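Local coordinates for fibronectin type III domain-containing protein (Simiduia agarivorans, PDB 6P2K) that is a family 74 glycoside hydrolase that, through its beta-propeller region, probably cleaves beta-glucan chains such as xyloglucan, at residues G80-T85 with Y91-E96. Residues are numbered along the deposited sequence; the frame is centred on the assembly and turned at random.
Sequences GLHIST and YALVPE
Leu93 lays CD1 over one face of the His82 imidazole, a CH-pi contact 3.9 Å from the ring centroid and offset toward the rim. The two residues form a non-hydrogen-bonded pair of the antiparallel hairpin joining strands 80-84 and 92-93. With CG anti to its carbonyl carbon (chi1 -64°), His82 swings its ring beside its own backbone N, where ND1 makes a weak hydrogen bond to Gly80 O, while NE2 accepts a hydrogen bond from Val56 N. The Tyr91 ring meets Ser84 obliquely, CD1 lying 3.6 Å from Ser84 CB, and Tyr91 OH bonds to Thr52 OG1. On the face opposite His82, Leu81 and Val94 run side by side, Leu81 CB 4.0 Å from Val94 CG2, and Ile83 CG2 turns to the same Val94 methyl at 4.2 Å. Ile83 and Ala92 exchange both backbone bonds, and Val94 N reaches Leu81 O at 2.8 Å, nearly straight. Replacing the ring with an alanine is likely to leave Val56 N without its acceptor and Leu93 CD1 without the face it packs on. Strand 92-93, outermost of the blade's four, is thus tied to strand 80-84 by backbone bonds, by His82 with Leu93 and Tyr91 on one face, and by an apolar patch on the other.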
loop_
_atom_site.group_PDB
_atom_site.type_symbol
_atom_site.label_atom_id
_atom_site.label_comp_id
_atom_site.label_asym_id
_atom_site.label_seq_id
_atom_site.Cartn_x
_atom_site.Cartn_y
_atom_site.Cartn_z
ATOM N N GLY B 80 -20.919 5.613 59.327
ATOM C CA GLY B 80 -20.649 4.947 60.580
ATOM C C GLY B 80 -20.235 3.505 60.396
ATOM O O GLY B 80 -20.184 2.970 59.290
ATOM N N LEU B 81 -19.940 2.873 61.528
ATOM C CA LEU B 81 -19.468 1.497 61.539
ATOM C C LEU B 81 -20.606 0.529 61.236
ATOM O O LEU B 81 -21.744 0.725 61.672
ATOM C CB LEU B 81 -18.853 1.178 62.904
ATOM C CG LEU B 81 -17.873 0.017 63.063
ATOM C CD1 LEU B 81 -16.581 0.293 62.315
ATOM C CD2 LEU B 81 -17.600 -0.206 64.538
ATOM N N HIS B 82 -20.293 -0.514 60.472
ATOM C CA HIS B 82 -21.183 -1.646 60.265
ATOM C C HIS B 82 -20.545 -2.893 60.862
ATOM O O HIS B 82 -19.321 -2.989 60.983
ATOM C CB HIS B 82 -21.473 -1.885 58.774
ATOM C CG HIS B 82 -22.216 -0.768 58.109
ATOM N ND1 HIS B 82 -21.704 0.507 58.001
ATOM C CD2 HIS B 82 -23.427 -0.739 57.504
ATOM C CE1 HIS B 82 -22.569 1.274 57.363
ATOM N NE2 HIS B 82 -23.624 0.542 57.049
ATOM N N ILE B 83 -21.381 -3.860 61.230
ATOM C CA ILE B 83 -20.900 -5.116 61.792
ATOM C C ILE B 83 -21.567 -6.273 61.060
ATOM O O ILE B 83 -22.786 -6.270 60.851
ATOM C CB ILE B 83 -21.145 -5.203 63.314
ATOM C CG1 ILE B 83 -20.518 -6.479 63.884
ATOM C CG2 ILE B 83 -22.633 -5.106 63.651
ATOM C CD1 ILE B 83 -20.684 -6.624 65.386
ATOM N N SER B 84 -20.759 -7.239 60.639
ATOM C CA SER B 84 -21.233 -8.495 60.080
ATOM C C SER B 84 -20.823 -9.636 60.997
ATOM O O SER B 84 -19.704 -9.653 61.522
ATOM C CB SER B 84 -20.666 -8.732 58.680
ATOM O OG SER B 84 -21.090 -9.988 58.175
ATOM N N THR B 85 -21.737 -10.583 61.197
ATOM C CA THR B 85 -21.438 -11.795 61.941
ATOM C C THR B 85 -21.458 -13.037 61.061
ATOM O O THR B 85 -21.197 -14.137 61.563
ATOM C CB THR B 85 -22.420 -11.970 63.104
ATOM O OG1 THR B 85 -23.759 -12.036 62.593
ATOM C CG2 THR B 85 -22.311 -10.804 64.070
ATOM N N TYR B 91 -24.835 -6.993 56.722
ATOM C CA TYR B 91 -24.321 -6.011 57.663
ATOM C C TYR B 91 -25.461 -5.365 58.436
ATOM O O TYR B 91 -26.592 -5.270 57.954
ATOM C CB TYR B 91 -23.520 -4.911 56.958
ATOM C CG TYR B 91 -22.306 -5.392 56.200
ATOM C CD1 TYR B 91 -21.104 -5.635 56.854
ATOM C CD2 TYR B 91 -22.354 -5.584 54.823
ATOM C CE1 TYR B 91 -19.991 -6.065 56.163
ATOM C CE2 TYR B 91 -21.244 -6.012 54.123
ATOM C CZ TYR B 91 -20.067 -6.251 54.798
ATOM O OH TYR B 91 -18.960 -6.678 54.104
ATOM N N ALA B 92 -25.139 -4.918 59.645
ATOM C CA ALA B 92 -26.016 -4.086 60.452
ATOM C C ALA B 92 -25.231 -2.862 60.895
ATOM O O ALA B 92 -24.042 -2.960 61.217
ATOM C CB ALA B 92 -26.556 -4.844 61.670
ATOM N N LEU B 93 -25.893 -1.710 60.910
ATOM C CA LEU B 93 -25.214 -0.478 61.275
ATOM C C LEU B 93 -25.147 -0.337 62.790
ATOM O O LEU B 93 -26.149 -0.538 63.486
ATOM C CB LEU B 93 -25.923 0.716 60.648
ATOM C CG LEU B 93 -25.430 2.086 61.088
ATOM C CD1 LEU B 93 -24.160 2.474 60.337
ATOM C CD2 LEU B 93 -26.542 3.042 60.777
ATOM N N VAL B 94 -23.962 -0.006 63.295
ATOM C CA VAL B 94 -23.742 0.155 64.730
ATOM C C VAL B 94 -24.415 1.447 65.178
ATOM O O VAL B 94 -24.085 2.526 64.665
ATOM C CB VAL B 94 -22.243 0.149 65.065
ATOM C CG1 VAL B 94 -22.028 0.365 66.560
ATOM C CG2 VAL B 94 -21.608 -1.159 64.616
ATOM N N PRO B 95 -25.355 1.391 66.126
ATOM C CA PRO B 95 -26.149 2.592 66.435
ATOM C C PRO B 95 -25.348 3.714 67.070
ATOM O O PRO B 95 -25.663 4.888 66.839
ATOM C CB PRO B 95 -27.230 2.065 67.391
ATOM C CG PRO B 95 -27.208 0.572 67.230
ATOM C CD PRO B 95 -25.790 0.227 66.911
ATOM N N GLU B 96 -24.324 3.397 67.865
ATOM C CA GLU B 96 -23.559 4.451 68.521
ATOM C C GLU B 96 -22.735 5.258 67.529
ATOM O O GLU B 96 -22.409 6.419 67.800
ATOM C CB GLU B 96 -22.654 3.854 69.598
ATOM C CG GLU B 96 -23.408 3.158 70.715
ATOM C CD GLU B 96 -23.338 1.649 70.610
ATOM O OE1 GLU B 96 -23.085 1.000 71.644
ATOM O OE2 GLU B 96 -23.534 1.113 69.497
#